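Local coordinates for protein Non-sulfated chondroitin lyase E66 (Autographa californica nucleopolyhedrovirus, PDB 3VSN) that cleaves non-sulfated chondroitin as a polysaccharide lyase of the viral envelope and is essential for oral infection of the insect host, at residues V286-P289 with E290-V294; K330-K333 with T334-G337; I495-N498 with N499-E502; I540-Q543 with T544-A548; F568-S572 with D573-Y577. All coordinates share one frame; numbering follows the deposited sequence.

Contact 1: V286-P289 with E290-V294; sequences VGSP and EGVVV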
loop_
_atom_site.group_PDB
_atom_site.type_symbol
_atom_site.label_atom_id
_atom_site.label_comp_id
_atom_site.label_asym_id
_atom_site.label_seq_id
_atom_site.Cartn_x
_atom_site.Cartn_y
_atom_site.Cartn_z
ATOM N N VAL A 286 -0.173 -2.616 5.435
ATOM C CA VAL A 286 0.049 -2.756 3.981
ATOM C C VAL A 286 1.503 -2.614 3.507
ATOM O O VAL A 286 1.857 -3.122 2.444
ATOM C CB VAL A 286 -0.853 -1.803 3.143
ATOM C CG1 VAL A 286 -2.329 -1.992 3.477
ATOM C CG2 VAL A 286 -0.436 -0.342 3.313
ATOM N N GLY A 287 2.340 -1.933 4.287
ATOM C CA GLY A 287 3.684 -1.587 3.831
ATOM C C GLY A 287 4.786 -2.543 4.245
ATOM O O GLY A 287 4.532 -3.562 4.888
ATOM N N SER A 288 6.015 -2.199 3.867
ATOM C CA SER A 288 7.213 -2.946 4.250
ATOM C C SER A 288 8.416 -2.007 4.184
ATOM O O SER A 288 8.376 -1.014 3.457
ATOM C CB SER A 288 7.428 -4.153 3.329
ATOM O OG SER A 288 7.735 -3.747 2.008
ATOM N N PRO A 289 9.489 -2.311 4.942
ATOM C CA PRO A 289 10.660 -1.430 4.950
ATOM C C PRO A 289 11.256 -1.196 3.559
ATOM O O PRO A 289 11.758 -0.106 3.285
ATOM C CB PRO A 289 11.653 -2.181 5.843
ATOM C CG PRO A 289 10.788 -2.978 6.760
ATOM C CD PRO A 289 9.640 -3.423 5.900
ATOM N N GLU A 290 11.181 -2.203 2.690
ATOM C CA GLU A 290 11.728 -2.096 1.332
ATOM C C GLU A 290 10.858 -1.260 0.389
ATOM O O GLU A 290 11.277 -0.937 -0.725
ATOM C CB GLU A 290 11.982 -3.490 0.734
ATOM C CG GLU A 290 13.094 -4.287 1.417
ATOM C CD GLU A 290 12.712 -4.787 2.804
ATOM O OE1 GLU A 290 11.531 -5.138 3.017
ATOM O OE2 GLU A 290 13.588 -4.825 3.692
ATOM N N GLY A 291 9.649 -0.914 0.826
ATOM C CA GLY A 291 8.736 -0.116 0.005
ATOM C C GLY A 291 7.757 -0.939 -0.819
ATOM O O GLY A 291 6.956 -0.386 -1.581
ATOM N N VAL A 292 7.822 -2.260 -0.671
ATOM C CA VAL A 292 6.883 -3.167 -1.333
ATOM C C VAL A 292 5.516 -3.105 -0.645
ATOM O O VAL A 292 5.422 -3.168 0.589
ATOM C CB VAL A 292 7.426 -4.617 -1.396
ATOM C CG1 VAL A 292 6.483 -5.525 -2.176
ATOM C CG2 VAL A 292 8.807 -4.634 -2.047
ATOM N N VAL A 293 4.471 -2.948 -1.459
ATOM C CA VAL A 293 3.097 -2.810 -0.983
ATOM C C VAL A 293 2.168 -3.590 -1.910
ATOM O O VAL A 293 2.291 -3.505 -3.135
ATOM C CB VAL A 293 2.629 -1.332 -0.968
ATOM C CG1 VAL A 293 1.264 -1.206 -0.304
ATOM C CG2 VAL A 293 3.629 -0.436 -0.253
ATOM N N VAL A 294 1.242 -4.341 -1.322
ATOM C CA VAL A 294 0.249 -5.104 -2.088
ATOM C C VAL A 294 -0.477 -4.186 -3.086
ATOM O O VAL A 294 -0.939 -3.108 -2.711
ATOM C CB VAL A 294 -0.734 -5.871 -1.153
ATOM C CG1 VAL A 294 -1.699 -4.931 -0.440
ATOM C CG2 VAL A 294 -1.489 -6.954 -1.920
HETATM O O HOH W 1 9.461 -6.022 1.491
#
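S288 and V292 clasp each other just behind a type I beta turn that runs from S288 to G291 and reverses the chain in the long loop between helix 276-284 and strand 318-322. The turn is closed by G291 N donating to S288 O at 2.9 Å, the N-H coming from above the carbonyl plane. G291 takes positive phi (94°), a backbone shape that glycine adopts readily. The S288 hydroxyl adds a second tie: with chi1 at 67°, OG stands between the backbone N and the carbonyl carbon and swings across to the returning chain, where it donates to V292 O. That bond lies in the carbonyl plane, on a lone pair.

Farther from the turn, V286 and V293 cross obliquely, CG2 of V286 4.1 Å from CG1 of V293. The latter methyl is held anti to its own backbone N (chi1 -173°), which also brings it to 3.4 Å from V286 O. Y336 lies against S288 and V292 in this buried region. At the turn corner, E290 is bent at chi2 and folds its carboxylate back beside the P289 ring; R371 forms a salt bridge with OE2. The other carboxylate oxygen is tied back to the serine by a water, which donates to E290 OE1 at 2.7 Å and to S288 OG at 2.9 Å.

Contact 2: K330-K333 with T334-G337; sequences KLSK and TYYG
This is the tip of the beta hairpin formed by strands 327-331 and 335-340, with K330 facing G337 and L331 facing Y336. The first is an antiparallel hydrogen-bonded pair: K330 N reaches G337 O at 2.8 Å, and G337 N returns to K330 O. Beyond the non-hydrogen-bonded pair L331-Y336, S332 N donates to Y335 O at 2.9 Å, almost straight (174°).

One hydroxyl also braces the loop end. The S332 side chain points toward the returning strand, and chi1 of 77° sets OG between the backbone N and the carbonyl carbon, where it accepts two backbone N-H groups, from Y335 N at 3.0 Å and from T334 N at 3.1 Å. Two peptide groups that turn the corner are thus gripped by a single oxygen.

Y335 then folds its ring back along the hairpin, past S332 OG, which it meets obliquely, and toward K330. The lysine runs extended through CE, bending only at chi4, and it crosses the tyrosine at about a right angle, with CD and CE each 3.2 Å from Y335 OH. Neither polar end stops there: Y335 OH bonds to Y449 O, while K330 NZ reaches T424 O and makes a salt bridge with D450. On the face bearing L331 and Y336, the leucine CD1 approaches the tyrosine CB at 4.1 Å and sits at the edge of its ring, near the plane.

The hairpin supplies the two middle strands of a four-stranded antiparallel sheet, between strands 318-322 and 367-370. Its K330 and Y335 side chains rest on F448 of strand 440-449, and T334 and Y335 reach V558 of strand 550-558.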
loop_
_atom_site.group_PDB
_atom_site.type_symbol
_atom_site.label_atom_id
_atom_site.label_comp_id
_atom_site.label_asym_id
_atom_site.label_seq_id
_atom_site.Cartn_x
_atom_site.Cartn_y
_atom_site.Cartn_z
ATOM N N LYS A 330 1.737 -10.129 6.026
ATOM C CA LYS A 330 2.789 -10.690 6.854
ATOM C C LYS A 330 4.130 -10.113 6.450
ATOM O O LYS A 330 4.475 -10.084 5.265
ATOM C CB LYS A 330 2.813 -12.219 6.750
ATOM C CG LYS A 330 3.959 -12.879 7.508
ATOM C CD LYS A 330 3.854 -14.393 7.436
ATOM C CE LYS A 330 5.157 -15.071 7.826
ATOM N NZ LYS A 330 5.465 -14.993 9.284
ATOM N N LEU A 331 4.873 -9.643 7.445
ATOM C CA LEU A 331 6.254 -9.250 7.249
ATOM C C LEU A 331 7.116 -10.127 8.143
ATOM O O LEU A 331 6.990 -10.090 9.367
ATOM C CB LEU A 331 6.467 -7.765 7.576
ATOM C CG LEU A 331 7.885 -7.246 7.293
ATOM C CD1 LEU A 331 8.120 -7.084 5.795
ATOM C CD2 LEU A 331 8.150 -5.941 8.031
ATOM N N SER A 332 7.972 -10.931 7.520
ATOM C CA SER A 332 8.896 -11.772 8.257
ATOM C C SER A 332 10.328 -11.311 8.001
ATOM O O SER A 332 10.554 -10.302 7.321
ATOM C CB SER A 332 8.714 -13.244 7.862
ATOM O OG SER A 332 9.315 -13.519 6.607
ATOM N N LYS A 333 11.289 -12.048 8.551
ATOM C CA LYS A 333 12.702 -11.778 8.295
ATOM C C LYS A 333 13.067 -12.011 6.823
ATOM O O LYS A 333 14.040 -11.448 6.330
ATOM C CB LYS A 333 13.586 -12.636 9.208
ATOM C CG LYS A 333 13.466 -12.292 10.690
ATOM C CD LYS A 333 14.319 -13.202 11.561
ATOM C CE LYS A 333 14.059 -12.921 13.036
ATOM N NZ LYS A 333 14.768 -13.879 13.929
ATOM N N THR A 334 12.274 -12.827 6.126
ATOM C CA THR A 334 12.612 -13.246 4.762
ATOM C C THR A 334 11.674 -12.748 3.662
ATOM O O THR A 334 12.090 -12.630 2.505
ATOM C CB THR A 334 12.736 -14.783 4.649
ATOM O OG1 THR A 334 11.510 -15.401 5.064
ATOM C CG2 THR A 334 13.898 -15.302 5.498
ATOM N N TYR A 335 10.418 -12.463 4.001
ATOM C CA TYR A 335 9.464 -12.030 2.975
ATOM C C TYR A 335 8.389 -11.043 3.420
ATOM O O TYR A 335 8.136 -10.861 4.611
ATOM C CB TYR A 335 8.837 -13.237 2.248
ATOM C CG TYR A 335 7.715 -13.978 2.964
ATOM C CD1 TYR A 335 7.975 -15.137 3.702
ATOM C CD2 TYR A 335 6.388 -13.552 2.860
ATOM C CE1 TYR A 335 6.950 -15.835 4.330
ATOM C CE2 TYR A 335 5.359 -14.239 3.490
ATOM C CZ TYR A 335 5.643 -15.381 4.220
ATOM O OH TYR A 335 4.617 -16.069 4.834
ATOM N N TYR A 336 7.796 -10.387 2.427
ATOM C CA TYR A 336 6.570 -9.623 2.591
ATOM C C TYR A 336 5.509 -10.340 1.770
ATOM O O TYR A 336 5.728 -10.638 0.597
ATOM C CB TYR A 336 6.752 -8.182 2.086
ATOM C CG TYR A 336 5.449 -7.425 1.889
ATOM C CD1 TYR A 336 4.861 -6.722 2.938
ATOM C CD2 TYR A 336 4.801 -7.422 0.651
ATOM C CE1 TYR A 336 3.667 -6.033 2.760
ATOM C CE2 TYR A 336 3.606 -6.745 0.466
ATOM C CZ TYR A 336 3.044 -6.049 1.522
ATOM O OH TYR A 336 1.854 -5.375 1.339
ATOM N N GLY A 337 4.374 -10.640 2.391
ATOM C CA GLY A 337 3.246 -11.239 1.680
ATOM C C GLY A 337 1.961 -10.545 2.076
ATOM O O GLY A 337 1.819 -10.115 3.220
#

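Contact 3: I495-N498 with N499-E502; sequences INNN and NSSE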
loop_
_atom_site.group_PDB
_atom_site.type_symbol
_atom_site.label_atom_id
_atom_site.label_comp_id
_atom_site.label_asym_id
_atom_site.label_seq_id
_atom_site.Cartn_x
_atom_site.Cartn_y
_atom_site.Cartn_z
ATOM N N ILE A 495 13.211 -28.549 -17.984
ATOM C CA ILE A 495 13.961 -29.601 -18.686
ATOM C C ILE A 495 15.135 -30.118 -17.845
ATOM O O ILE A 495 15.388 -31.328 -17.805
ATOM C CB ILE A 495 14.437 -29.148 -20.088
ATOM C CG1 ILE A 495 13.250 -28.706 -20.965
ATOM C CG2 ILE A 495 15.245 -30.243 -20.779
ATOM C CD1 ILE A 495 12.167 -29.742 -21.159
ATOM N N ASN A 496 15.825 -29.201 -17.163
ATOM C CA ASN A 496 16.915 -29.563 -16.254
ATOM C C ASN A 496 16.434 -30.408 -15.079
ATOM O O ASN A 496 17.196 -31.199 -14.523
ATOM C CB ASN A 496 17.637 -28.315 -15.742
ATOM C CG ASN A 496 18.628 -27.764 -16.745
ATOM O OD1 ASN A 496 18.980 -28.432 -17.715
ATOM N ND2 ASN A 496 19.090 -26.542 -16.513
ATOM N N ASN A 497 15.167 -30.237 -14.706
ATOM C CA ASN A 497 14.555 -31.003 -13.618
ATOM C C ASN A 497 13.746 -32.208 -14.115
ATOM O O ASN A 497 12.628 -32.456 -13.653
ATOM C CB ASN A 497 13.688 -30.086 -12.741
ATOM C CG ASN A 497 13.229 -30.762 -11.457
ATOM O OD1 ASN A 497 13.942 -31.586 -10.883
ATOM N ND2 ASN A 497 12.027 -30.417 -11.005
ATOM N N ASN A 498 14.321 -32.957 -15.058
ATOM C CA ASN A 498 13.679 -34.151 -15.625
ATOM C C ASN A 498 12.300 -33.870 -16.242
ATOM O O ASN A 498 11.393 -34.696 -16.167
ATOM C CB ASN A 498 13.604 -35.275 -14.579
ATOM C CG ASN A 498 14.961 -35.595 -13.973
ATOM O OD1 ASN A 498 15.934 -35.837 -14.689
ATOM N ND2 ASN A 498 15.033 -35.586 -12.647
ATOM N N ASN A 499 12.168 -32.695 -16.856
ATOM C CA ASN A 499 10.911 -32.230 -17.455
ATOM C C ASN A 499 9.784 -32.029 -16.428
ATOM O O ASN A 499 8.632 -32.390 -16.667
ATOM C CB ASN A 499 10.468 -33.145 -18.611
ATOM C CG ASN A 499 9.508 -32.457 -19.565
ATOM O OD1 ASN A 499 9.439 -31.226 -19.620
ATOM N ND2 ASN A 499 8.764 -33.251 -20.323
ATOM N N SER A 500 10.136 -31.447 -15.283
ATOM C CA SER A 500 9.163 -31.127 -14.242
ATOM C C SER A 500 9.337 -29.683 -13.803
ATOM O O SER A 500 10.464 -29.227 -13.589
ATOM C CB SER A 500 9.337 -32.059 -13.040
ATOM O OG SER A 500 8.551 -31.617 -11.948
ATOM N N SER A 501 8.227 -28.964 -13.667
ATOM C CA SER A 501 8.284 -27.568 -13.229
ATOM C C SER A 501 8.265 -27.399 -11.707
ATOM O O SER A 501 8.309 -26.268 -11.212
ATOM C CB SER A 501 7.178 -26.737 -13.885
ATOM O OG SER A 501 7.519 -26.423 -15.228
ATOM N N GLU A 502 8.214 -28.511 -10.970
ATOM C CA GLU A 502 8.332 -28.464 -9.508
ATOM C C GLU A 502 9.657 -27.811 -9.138
ATOM O O GLU A 502 10.694 -28.132 -9.719
ATOM C CB GLU A 502 8.280 -29.867 -8.886
ATOM C CG GLU A 502 7.008 -30.669 -9.147
ATOM C CD GLU A 502 5.739 -29.985 -8.663
ATOM O OE1 GLU A 502 5.765 -29.259 -7.644
ATOM O OE2 GLU A 502 4.693 -30.193 -9.310
#
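Two consecutive residues with positive phi, N498 (57°) and N499 (64°), stand between N497 and S500 and swing the chain round sharply where helix 490-496 ends. N497 is the first residue to leave helical geometry, and its side chain bridges the bend. Its CG lies anti to the backbone N (chi1 -170°), which carries the amide over to the outgoing chain, and there ND2 donates to S500 O at 3.2 Å. The fit is imperfect: the N-H approaches from above the carbonyl plane, and the oxygen is tilted out of the asparagine amide plane. The same nitrogen comes within 2.9 Å of E502 O, but the angle is too poor for a hydrogen bond. A weak backbone bond, S500 N to N497 O at 3.1 Å, spans the bend beside it.

At the helix end, I495 and N499 lie side by side and point the same way, with I495 CD1 3.5 Å from N499 OD1. That oxygen has its polar partner in R494, whose NE bonds to it, so a helix side chain holds the asparagine beside the isoleucine methyl. R494 also reaches S501 OG through NH1. Farther along, E502 OE1 accepts from R513 N.

S500 OG, itself anti to the backbone N, accepts from E502 N at 3.3 Å. The arrangement is a surface helix exit that passes through left-handed backbone conformations and finishes in an ST turn, just ahead of strand 504-506.

Contact 4: I540-Q543 with T544-A548; sequences ISFQ and TMYTA
S541 and T544 face each other at the start of the short helix 542-546, their hydroxyls OG and OG1 2.8 Å apart. S541 occupies the N-cap position. Its carbonyl oxygen takes the first full helical bond, from M545 N at 3.1 Å, and a weak one from T544 N. A water links the two residues, donating to T544 OG1 and accepting from S541 N.

One residue on, F542 O accepts from Y546 N at 2.9 Å and also lies over one face of the Y546 ring, 3.2 Å above its plane and toward the rim. The two rings meet obliquely, their planes 54° apart, with Y546 CE2 at the edge of the F542 ring, 3.6 Å from CD1. Q543, bent at chi2, curls its OE1 over the centre of one F542 face. On the buried side, I540 CD1 packs against M545 SD at 3.7 Å as the two side chains cross at about a right angle.

Farther out, Y546 OH bonds to L467 N, and a Schellman motif with A548 as its positive-phi C-prime residue ends the helix. The helix links strand 533-540 to strand 550-558, members of two different antiparallel sheets, with I540, T544 and M545 all touching A550.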
loop_
_atom_site.group_PDB
_atom_site.type_symbol
_atom_site.label_atom_id
_atom_site.label_comp_id
_atom_site.label_asym_id
_atom_site.label_seq_id
_atom_site.Cartn_x
_atom_site.Cartn_y
_atom_site.Cartn_z
ATOM N N ILE A 540 -6.833 -24.995 -16.283
ATOM C CA ILE A 540 -8.127 -25.495 -15.820
ATOM C C ILE A 540 -9.117 -25.535 -16.988
ATOM O O ILE A 540 -9.204 -24.585 -17.770
ATOM C CB ILE A 540 -8.674 -24.654 -14.639
ATOM C CG1 ILE A 540 -8.648 -23.149 -14.976
ATOM C CG2 ILE A 540 -7.866 -24.936 -13.375
ATOM C CD1 ILE A 540 -9.353 -22.254 -13.972
ATOM N N SER A 541 -9.857 -26.634 -17.112
ATOM C CA SER A 541 -10.736 -26.822 -18.272
ATOM C C SER A 541 -11.889 -25.817 -18.298
ATOM O O SER A 541 -12.460 -25.496 -17.254
ATOM C CB SER A 541 -11.280 -28.250 -18.321
ATOM O OG SER A 541 -12.227 -28.469 -17.291
ATOM N N PHE A 542 -12.228 -25.324 -19.489
ATOM C CA PHE A 542 -13.387 -24.442 -19.620
ATOM C C PHE A 542 -14.672 -25.144 -19.173
ATOM O O PHE A 542 -15.563 -24.497 -18.627
ATOM C CB PHE A 542 -13.516 -23.817 -21.025
ATOM C CG PHE A 542 -13.716 -24.812 -22.142
ATOM C CD1 PHE A 542 -14.990 -25.287 -22.461
ATOM C CD2 PHE A 542 -12.636 -25.238 -22.911
ATOM C CE1 PHE A 542 -15.173 -26.194 -23.504
ATOM C CE2 PHE A 542 -12.813 -26.144 -23.953
ATOM C CZ PHE A 542 -14.083 -26.621 -24.249
ATOM N N GLN A 543 -14.746 -26.463 -19.366
ATOM C CA GLN A 543 -15.913 -27.245 -18.923
ATOM C C GLN A 543 -16.153 -27.142 -17.415
ATOM O O GLN A 543 -17.291 -26.951 -16.976
ATOM C CB GLN A 543 -15.800 -28.724 -19.325
ATOM C CG GLN A 543 -15.884 -28.992 -20.822
ATOM C CD GLN A 543 -14.528 -28.977 -21.501
ATOM O OE1 GLN A 543 -13.574 -28.376 -21.005
ATOM N NE2 GLN A 543 -14.438 -29.645 -22.649
ATOM N N THR A 544 -15.084 -27.278 -16.628
ATOM C CA THR A 544 -15.210 -27.204 -15.163
ATOM C C THR A 544 -15.437 -25.767 -14.691
ATOM O O THR A 544 -16.103 -25.542 -13.680
ATOM C CB THR A 544 -14.008 -27.830 -14.414
ATOM O OG1 THR A 544 -12.791 -27.202 -14.834
ATOM C CG2 THR A 544 -13.931 -29.344 -14.670
ATOM N N MET A 545 -14.886 -24.800 -15.420
ATOM C CA MET A 545 -15.162 -23.391 -15.141
ATOM C C MET A 545 -16.636 -23.067 -15.376
ATOM O O MET A 545 -17.231 -22.297 -14.625
ATOM C CB MET A 545 -14.269 -22.471 -15.976
ATOM C CG MET A 545 -12.793 -22.564 -15.607
ATOM S SD MET A 545 -11.751 -21.697 -16.788
ATOM C CE MET A 545 -11.891 -20.014 -16.195
ATOM N N TYR A 546 -17.231 -23.674 -16.401
ATOM C CA TYR A 546 -18.654 -23.445 -16.677
ATOM C C TYR A 546 -19.558 -23.979 -15.571
ATOM O O TYR A 546 -20.630 -23.430 -15.329
ATOM C CB TYR A 546 -19.074 -24.025 -18.033
ATOM C CG TYR A 546 -18.446 -23.349 -19.228
ATOM C CD1 TYR A 546 -17.833 -22.095 -19.118
ATOM C CD2 TYR A 546 -18.487 -23.952 -20.484
ATOM C CE1 TYR A 546 -17.256 -21.480 -20.217
ATOM C CE2 TYR A 546 -17.917 -23.342 -21.588
ATOM C CZ TYR A 546 -17.306 -22.110 -21.450
ATOM O OH TYR A 546 -16.743 -21.507 -22.549
ATOM N N THR A 547 -19.116 -25.037 -14.900
ATOM C CA THR A 547 -19.882 -25.634 -13.798
ATOM C C THR A 547 -19.449 -25.111 -12.416
ATOM O O THR A 547 -19.923 -25.593 -11.379
ATOM C CB THR A 547 -19.803 -27.172 -13.835
ATOM O OG1 THR A 547 -18.429 -27.580 -13.801
ATOM C CG2 THR A 547 -20.454 -27.706 -15.111
ATOM N N ALA A 548 -18.566 -24.112 -12.418
ATOM C CA ALA A 548 -17.991 -23.540 -11.195
ATOM C C ALA A 548 -17.408 -24.619 -10.281
ATOM O O ALA A 548 -17.675 -24.645 -9.078
ATOM C CB ALA A 548 -19.010 -22.665 -10.456
HETATM O O HOH W 2 -10.155 -28.021 -14.279
#

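Contact 5: F568-S572 with D573-Y577; sequences FRVNS and DENIY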
loop_
_atom_site.group_PDB
_atom_site.type_symbol
_atom_site.label_atom_id
_atom_site.label_comp_id
_atom_site.label_asym_id
_atom_site.label_seq_id
_atom_site.Cartn_x
_atom_site.Cartn_y
_atom_site.Cartn_z
ATOM N N PHE A 568 -5.216 -31.502 3.053
ATOM C CA PHE A 568 -6.148 -32.621 3.015
ATOM C C PHE A 568 -7.569 -32.126 2.862
ATOM O O PHE A 568 -7.943 -31.095 3.429
ATOM C CB PHE A 568 -6.059 -33.449 4.301
ATOM C CG PHE A 568 -4.666 -33.904 4.650
ATOM C CD1 PHE A 568 -4.146 -35.073 4.107
ATOM C CD2 PHE A 568 -3.881 -33.170 5.536
ATOM C CE1 PHE A 568 -2.865 -35.498 4.431
ATOM C CE2 PHE A 568 -2.600 -33.592 5.868
ATOM C CZ PHE A 568 -2.093 -34.759 5.316
ATOM N N ARG A 569 -8.352 -32.864 2.081
ATOM C CA ARG A 569 -9.793 -32.682 2.040
ATOM C C ARG A 569 -10.363 -33.669 3.062
ATOM O O ARG A 569 -10.335 -34.884 2.843
ATOM C CB ARG A 569 -10.325 -32.963 0.634
ATOM C CG ARG A 569 -11.830 -32.805 0.484
ATOM C CD ARG A 569 -12.335 -33.522 -0.755
ATOM N NE ARG A 569 -13.790 -33.694 -0.734
ATOM C CZ ARG A 569 -14.422 -34.748 -0.222
ATOM N NH1 ARG A 569 -13.741 -35.747 0.325
ATOM N NH2 ARG A 569 -15.749 -34.799 -0.254
ATOM N N VAL A 570 -10.850 -33.147 4.186
ATOM C CA VAL A 570 -11.264 -34.002 5.306
ATOM C C VAL A 570 -12.759 -34.326 5.259
ATOM O O VAL A 570 -13.591 -33.544 5.726
ATOM C CB VAL A 570 -10.863 -33.403 6.680
ATOM C CG1 VAL A 570 -11.241 -34.348 7.818
ATOM C CG2 VAL A 570 -9.370 -33.107 6.720
ATOM N N ASN A 571 -13.080 -35.481 4.671
ATOM C CA ASN A 571 -14.443 -36.052 4.656
ATOM C C ASN A 571 -15.478 -35.352 3.774
ATOM O O ASN A 571 -16.173 -36.002 2.993
ATOM C CB ASN A 571 -15.000 -36.215 6.081
ATOM C CG ASN A 571 -14.253 -37.263 6.887
ATOM O OD1 ASN A 571 -13.669 -38.189 6.328
ATOM N ND2 ASN A 571 -14.279 -37.123 8.210
ATOM N N SER A 572 -15.595 -34.037 3.908
ATOM C CA SER A 572 -16.645 -33.311 3.199
ATOM C C SER A 572 -16.103 -32.221 2.283
ATOM O O SER A 572 -14.943 -31.796 2.405
ATOM C CB SER A 572 -17.678 -32.743 4.187
ATOM O OG SER A 572 -17.048 -32.084 5.279
ATOM N N ASP A 573 -16.953 -31.795 1.348
ATOM C CA ASP A 573 -16.649 -30.685 0.454
ATOM C C ASP A 573 -16.309 -29.440 1.261
ATOM O O ASP A 573 -16.987 -29.127 2.245
ATOM C CB ASP A 573 -17.846 -30.382 -0.456
ATOM C CG ASP A 573 -18.145 -31.502 -1.438
ATOM O OD1 ASP A 573 -17.441 -32.538 -1.420
ATOM O OD2 ASP A 573 -19.094 -31.339 -2.236
ATOM N N GLU A 574 -15.252 -28.749 0.833
ATOM C CA GLU A 574 -14.825 -27.456 1.396
ATOM C C GLU A 574 -14.102 -27.528 2.743
ATOM O O GLU A 574 -13.657 -26.503 3.255
ATOM C CB GLU A 574 -15.991 -26.454 1.483
ATOM C CG GLU A 574 -16.741 -26.237 0.179
ATOM C CD GLU A 574 -17.601 -24.987 0.207
ATOM O OE1 GLU A 574 -18.840 -25.132 0.265
ATOM O OE2 GLU A 574 -17.043 -23.863 0.180
ATOM N N ASN A 575 -13.977 -28.726 3.309
ATOM C CA ASN A 575 -13.295 -28.901 4.587
ATOM C C ASN A 575 -11.807 -29.167 4.345
ATOM O O ASN A 575 -11.386 -30.321 4.224
ATOM C CB ASN A 575 -13.962 -30.034 5.387
ATOM C CG ASN A 575 -13.630 -29.989 6.872
ATOM O OD1 ASN A 575 -13.523 -28.917 7.476
ATOM N ND2 ASN A 575 -13.491 -31.161 7.472
ATOM N N ILE A 576 -11.023 -28.087 4.255
ATOM C CA ILE A 576 -9.607 -28.169 3.873
ATOM C C ILE A 576 -8.660 -27.961 5.053
ATOM O O ILE A 576 -8.575 -26.865 5.611
ATOM C CB ILE A 576 -9.246 -27.153 2.756
ATOM C CG1 ILE A 576 -10.226 -27.249 1.572
ATOM C CG2 ILE A 576 -7.795 -27.328 2.305
ATOM C CD1 ILE A 576 -10.309 -28.612 0.915
ATOM N N TYR A 577 -7.931 -29.020 5.394
ATOM C CA TYR A 577 -6.970 -29.006 6.494
ATOM C C TYR A 577 -5.547 -28.884 5.950
ATOM O O TYR A 577 -5.121 -29.700 5.127
ATOM C CB TYR A 577 -7.158 -30.284 7.341
ATOM C CG TYR A 577 -6.041 -30.662 8.306
ATOM C CD1 TYR A 577 -5.341 -29.694 9.037
ATOM C CD2 TYR A 577 -5.716 -32.001 8.516
ATOM C CE1 TYR A 577 -4.332 -30.051 9.922
ATOM C CE2 TYR A 577 -4.714 -32.367 9.405
ATOM C CZ TYR A 577 -4.024 -31.391 10.102
ATOM O OH TYR A 577 -3.032 -31.756 10.982
HETATM O O HOH W 3 -14.900 -32.324 -2.547
HETATM O O HOH W 4 -17.349 -29.157 4.897
#
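The R569 guanidinium has S572 O over one face, toward the rim, and D573 OD1 at its edge, in plane. NH2 makes a salt bridge to that oxygen at 3.1 Å, nearly straight at 176°, although the guanidinium and carboxylate planes are turned 65° apart. A water also lies between R569 NE and D573 OD1, rather close to NE. At the other end, the F568 and Y577 side chains lie side by side, their rings oblique and their CD2 atoms 3.7 Å apart. V570 CG2 comes in at the Y577 ring edge and touches CB at 3.6 Å.

Between these groups the N575 amide makes a further polar link. With CG anti to the backbone N (chi1 -161°), it turns back across the hairpin, and ND2 donates to V570 O at 3.0 Å, on a lone pair and in both amide and carbonyl planes. V570 O also accepts from S572 N, while ND2 has a second partner in S623 OG. V570 N closes the exchange by donating to N575 O at 2.9 Å.

The strands pair through F568 and Y577, whose backbones exchange N-H...O bonds. A type II turn from S572 to N575 completes a beta hairpin of strands 566-569 and 575-579, at one border of a seven-stranded antiparallel sheet.

Contacts 1 and 2 form one unit, their centres 10 Å apart. The Y336 hydroxyl of contact 2 sits in the mouth of the 286-294 loop, 2.5 Å from V286 O and 2.9 Å from V294 N, both probable hydrogen bonds, and L331 CD2 packs on P289 CD at 3.6 Å. The other three contacts stand apart, at least about 16 Å (nearest atoms) from contacts 1 and 2. Contacts 4 and 5 are the nearest of these, about 9 Å between closest atoms, whereas contact 3 comes no closer than about 14 Å to contact 4 and about 15 Å to contact 5. All five lie away from the catalytic residues N191, H246 and Y254; a glycerol lies about 4 Å from the S541 side chain in contact 4.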